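Local coordinates for hyaluronidase (Streptomyces koganeiensis, PDB 4UFQ) that degrades hyaluronan as a bacterial hyaluronidase of the HylP family, probably acting as a hyalurononglucosaminidase, at the interface of chains A and B. Numbering follows the deposited sequence. Chains: chain A/B, Hyaluronidase.

Contact 1: the interface of chains A and B. Residues chain A 25-29; chain B 18-19.
B:Arg18 lays its side chain across the loop A:Leu25 to A:Ala27 and meets that loop through both its carbon chain and its charged end. CG is anti to the backbone N (chi1 165°) and the chain stays extended as far as NE, which carries the guanidinium past the backbone of A:Glu26 towards A:Phe29. There NH1, an end nitrogen of the guanidinium, donates to the carbonyl O of A:Glu26 at 3.3 Å; the oxygen lies at the edge of the guanidinium, in its plane, whereas the donor stands above the carbonyl plane and misses the lone pairs. The same NH1 makes a long salt bridge, 3.5 Å, to carboxylate OE1 of A:Glu26, with the two flat groups 25° apart. NH2, the other end nitrogen, comes within 3.5 Å of A:Phe29 CB, and the ring of A:Phe29 runs alongside the guanidinium. Further back, A:Leu25 CD1 touches CB and CD of B:Arg18, the two side chains crossing at about a right angle. An alanine in place of B:Arg18 would probably leave the A:Glu26 carboxylate without its cationic mate and open a gap beside A:Phe29.

Backbone pairing sets this register. B:Phe19 N donates to A:Ala27 O at 2.9 Å, and A:Phe29 N returns a bond of 2.9 Å to B:Phe19 O, so that B:Phe19 is bonded to the residues on both sides of A:Ala28, its partner in a parallel bridge. Because B:Arg18 directly precedes B:Phe19, the pairing also places the root of its side chain. In the fold, strand 18-23 of chain B joins the start of strand 28-32 of chain A, near the N-terminal end of the elongated, strand-rich assembly.

Contact 2: the interface of chains A and B. Residues chain A 56-58, 65; chain B 42-44, 52-54.
Strand pairing brings A:Ile57 between B:Ile42 and B:Gln44, an example of a parallel ladder carried across a subunit boundary. A:Ile57 N donates to B:Ile42 O at 3.0 Å, and its carbonyl O accepts from B:Gln44 N at 2.9 Å. Over this rung the side chains of A:Ile57 and B:Tyr43 meet at a slant. B:Tyr43 CG is anti to its backbone N (chi1 -177°), which swings the ring alongside the neighbouring strand: CD1 lies 3.8 Å from A:Ile57 CB, and CE1 touches the CG2 methyl. The edge of the ring also faces A:Ile57 O in plane.

The tight part lies towards B:Ala53. Its CB presses against A:Val56 CG1 at 3.4 Å, closer than ordinary van der Waals contact, which would probably leave little room for a larger side chain at B:Ala53. A:Ala65 O closes this corner by accepting two successive backbone N-H groups: B:Leu54 N at 3.1 Å, in a fairly straight bond, and B:Ala53 N in a more bent one, 139° at the hydrogen. Both bonds would hold the turn into strand 54-58 of chain B against its neighbour.

Packing is looser at the edges. A:Val56 CG2 and B:Leu54 CD2 meet tip to tip at 4.2 Å, their side chains crossing at about a right angle. At the other end, A:Ser58 OG rests against the aliphatic CG of B:Gln44 at 3.7 Å, a plain van der Waals contact. B:Gln44 bends at chi2 and turns back to its own chain, where NE2 donates to B:Ala52 O from above the carbonyl plane and would probably steady the segment leading to B:Ala53.

Strand 54-58 of chain A thus pairs with strand 40-44 of chain B, while the end of the loop before strand 66-70 of A caps the start of strand 54-58 of B, in the N-terminal part of the elongated assembly.

Contact 1: the interface of chains A and B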
# COMPACT_ATOMS: atom_id res chain seq x y z
N LEU A 25 27.73 22.14 -7.35
CA LEU A 25 27.31 21.52 -8.59
C LEU A 25 26.54 20.27 -8.23
O LEU A 25 26.51 19.87 -7.06
CB LEU A 25 28.52 21.10 -9.43
CG LEU A 25 29.56 22.17 -9.73
CD1 LEU A 25 30.64 21.58 -10.62
CD2 LEU A 25 28.91 23.38 -10.38
N GLU A 26 25.93 19.64 -9.22
CA GLU A 26 25.45 18.29 -9.03
C GLU A 26 26.67 17.41 -8.81
O GLU A 26 27.59 17.40 -9.63
CB GLU A 26 24.65 17.80 -10.23
CG GLU A 26 24.27 16.32 -10.14
CD GLU A 26 23.31 15.90 -11.23
OE1 GLU A 26 23.57 16.21 -12.41
OE2 GLU A 26 22.28 15.27 -10.89
N ALA A 27 26.69 16.68 -7.69
CA ALA A 27 27.87 15.91 -7.30
C ALA A 27 28.14 14.73 -8.23
O ALA A 27 29.29 14.36 -8.45
CB ALA A 27 27.75 15.44 -5.85
N ALA A 28 27.08 14.14 -8.79
CA ALA A 28 27.26 13.01 -9.70
C ALA A 28 26.23 12.95 -10.83
O ALA A 28 25.04 13.14 -10.62
CB ALA A 28 27.26 11.71 -8.92
N PHE A 29 26.73 12.68 -12.04
CA PHE A 29 25.89 12.42 -13.20
C PHE A 29 26.39 11.14 -13.87
O PHE A 29 27.48 11.12 -14.45
CB PHE A 29 25.91 13.60 -14.18
CG PHE A 29 25.06 13.39 -15.40
CD1 PHE A 29 23.71 13.71 -15.40
CD2 PHE A 29 25.61 12.86 -16.56
CE1 PHE A 29 22.93 13.52 -16.52
CE2 PHE A 29 24.84 12.66 -17.69
CZ PHE A 29 23.49 12.99 -17.67
N ARG B 18 32.87 17.23 -8.72
CA ARG B 18 31.78 16.55 -9.42
C ARG B 18 32.34 15.33 -10.15
O ARG B 18 33.48 15.36 -10.62
CB ARG B 18 31.14 17.51 -10.42
CG ARG B 18 30.25 16.87 -11.48
CD ARG B 18 29.61 17.95 -12.34
NE ARG B 18 29.09 17.44 -13.61
CZ ARG B 18 27.84 17.02 -13.80
NH1 ARG B 18 26.96 17.04 -12.81
NH2 ARG B 18 27.48 16.58 -15.00
N PHE B 19 31.54 14.28 -10.25
CA PHE B 19 31.87 13.10 -11.04
C PHE B 19 30.83 12.87 -12.12
O PHE B 19 29.63 12.86 -11.83
CB PHE B 19 31.95 11.85 -10.15
CG PHE B 19 32.90 11.98 -9.01
CD1 PHE B 19 34.26 11.81 -9.20
CD2 PHE B 19 32.45 12.30 -7.74
CE1 PHE B 19 35.15 11.93 -8.15
CE2 PHE B 19 33.33 12.42 -6.68
CZ PHE B 19 34.69 12.24 -6.89

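Contact 2: the interface of chains A and B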
# COMPACT_ATOMS: atom_id res chain seq x y z
N VAL A 56 20.12 8.04 1.46
CA VAL A 56 19.73 9.23 0.71
C VAL A 56 18.99 10.21 1.62
O VAL A 56 18.04 9.83 2.30
CB VAL A 56 18.84 8.86 -0.51
CG1 VAL A 56 18.44 10.09 -1.31
CG2 VAL A 56 19.57 7.84 -1.39
N ILE A 57 19.45 11.46 1.64
CA ILE A 57 18.93 12.48 2.54
C ILE A 57 18.73 13.77 1.78
O ILE A 57 19.60 14.18 1.00
CB ILE A 57 19.93 12.81 3.68
CG1 ILE A 57 20.47 11.55 4.34
CG2 ILE A 57 19.26 13.71 4.73
CD1 ILE A 57 21.99 11.55 4.43
N SER A 58 17.61 14.44 2.02
CA SER A 58 17.39 15.79 1.52
C SER A 58 16.91 16.71 2.61
O SER A 58 16.10 16.32 3.45
CB SER A 58 16.41 15.83 0.35
OG SER A 58 16.31 17.16 -0.14
N ALA A 65 12.78 14.19 -2.25
CA ALA A 65 14.15 13.78 -1.97
C ALA A 65 14.65 12.85 -3.07
O ALA A 65 15.83 12.83 -3.40
CB ALA A 65 14.21 13.09 -0.63
N ILE B 42 24.14 9.82 -0.47
CA ILE B 42 23.78 10.90 -1.39
C ILE B 42 22.94 11.91 -0.61
O ILE B 42 21.90 11.57 -0.06
CB ILE B 42 23.02 10.38 -2.63
CG1 ILE B 42 23.90 9.38 -3.41
CG2 ILE B 42 22.60 11.54 -3.53
CD1 ILE B 42 23.21 8.77 -4.63
N TYR B 43 23.41 13.16 -0.58
CA TYR B 43 22.90 14.17 0.33
C TYR B 43 22.67 15.49 -0.39
O TYR B 43 23.60 16.07 -0.95
CB TYR B 43 23.93 14.36 1.45
CG TYR B 43 23.54 15.33 2.54
CD1 TYR B 43 22.23 15.73 2.72
CD2 TYR B 43 24.51 15.86 3.39
CE1 TYR B 43 21.88 16.62 3.72
CE2 TYR B 43 24.18 16.75 4.39
CZ TYR B 43 22.86 17.13 4.55
OH TYR B 43 22.53 18.02 5.55
N GLN B 44 21.43 15.96 -0.38
CA GLN B 44 21.08 17.29 -0.84
C GLN B 44 20.92 18.20 0.37
O GLN B 44 19.96 18.06 1.14
CB GLN B 44 19.77 17.26 -1.65
CG GLN B 44 19.16 18.64 -1.93
CD GLN B 44 20.06 19.52 -2.78
OE1 GLN B 44 20.77 20.40 -2.28
NE2 GLN B 44 20.02 19.29 -4.08
N ALA B 52 16.62 17.68 -5.95
CA ALA B 52 16.42 16.44 -5.22
C ALA B 52 17.77 15.93 -4.72
O ALA B 52 18.81 16.50 -5.05
CB ALA B 52 15.76 15.39 -6.11
N ALA B 53 17.76 14.87 -3.92
CA ALA B 53 18.99 14.17 -3.56
C ALA B 53 19.36 13.24 -4.71
O ALA B 53 20.49 13.27 -5.22
CB ALA B 53 18.78 13.38 -2.27
N LEU B 54 18.39 12.45 -5.16
CA LEU B 54 18.64 11.42 -6.15
C LEU B 54 17.55 11.36 -7.20
O LEU B 54 16.36 11.29 -6.89
CB LEU B 54 18.81 10.07 -5.46
CG LEU B 54 19.13 8.88 -6.36
CD1 LEU B 54 20.43 9.11 -7.14
CD2 LEU B 54 19.23 7.61 -5.53

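The C-alpha centres of contact 1 and contact 2 lie about 12 Å apart, and the two share no residue. Both join chain A to chain B by parallel strand pairing in the same sense: a later strand of A takes up an earlier strand of B, 28-32 with 18-23 in contact 1 and 54-58 with 40-44 in contact 2. Such a repeated forward offset is what intertwined chains would give, with strands of different subunits following one another along the long axis. With three copies in the deposited assembly, the two together suggest subunits that would be difficult to separate without breaking their sheets.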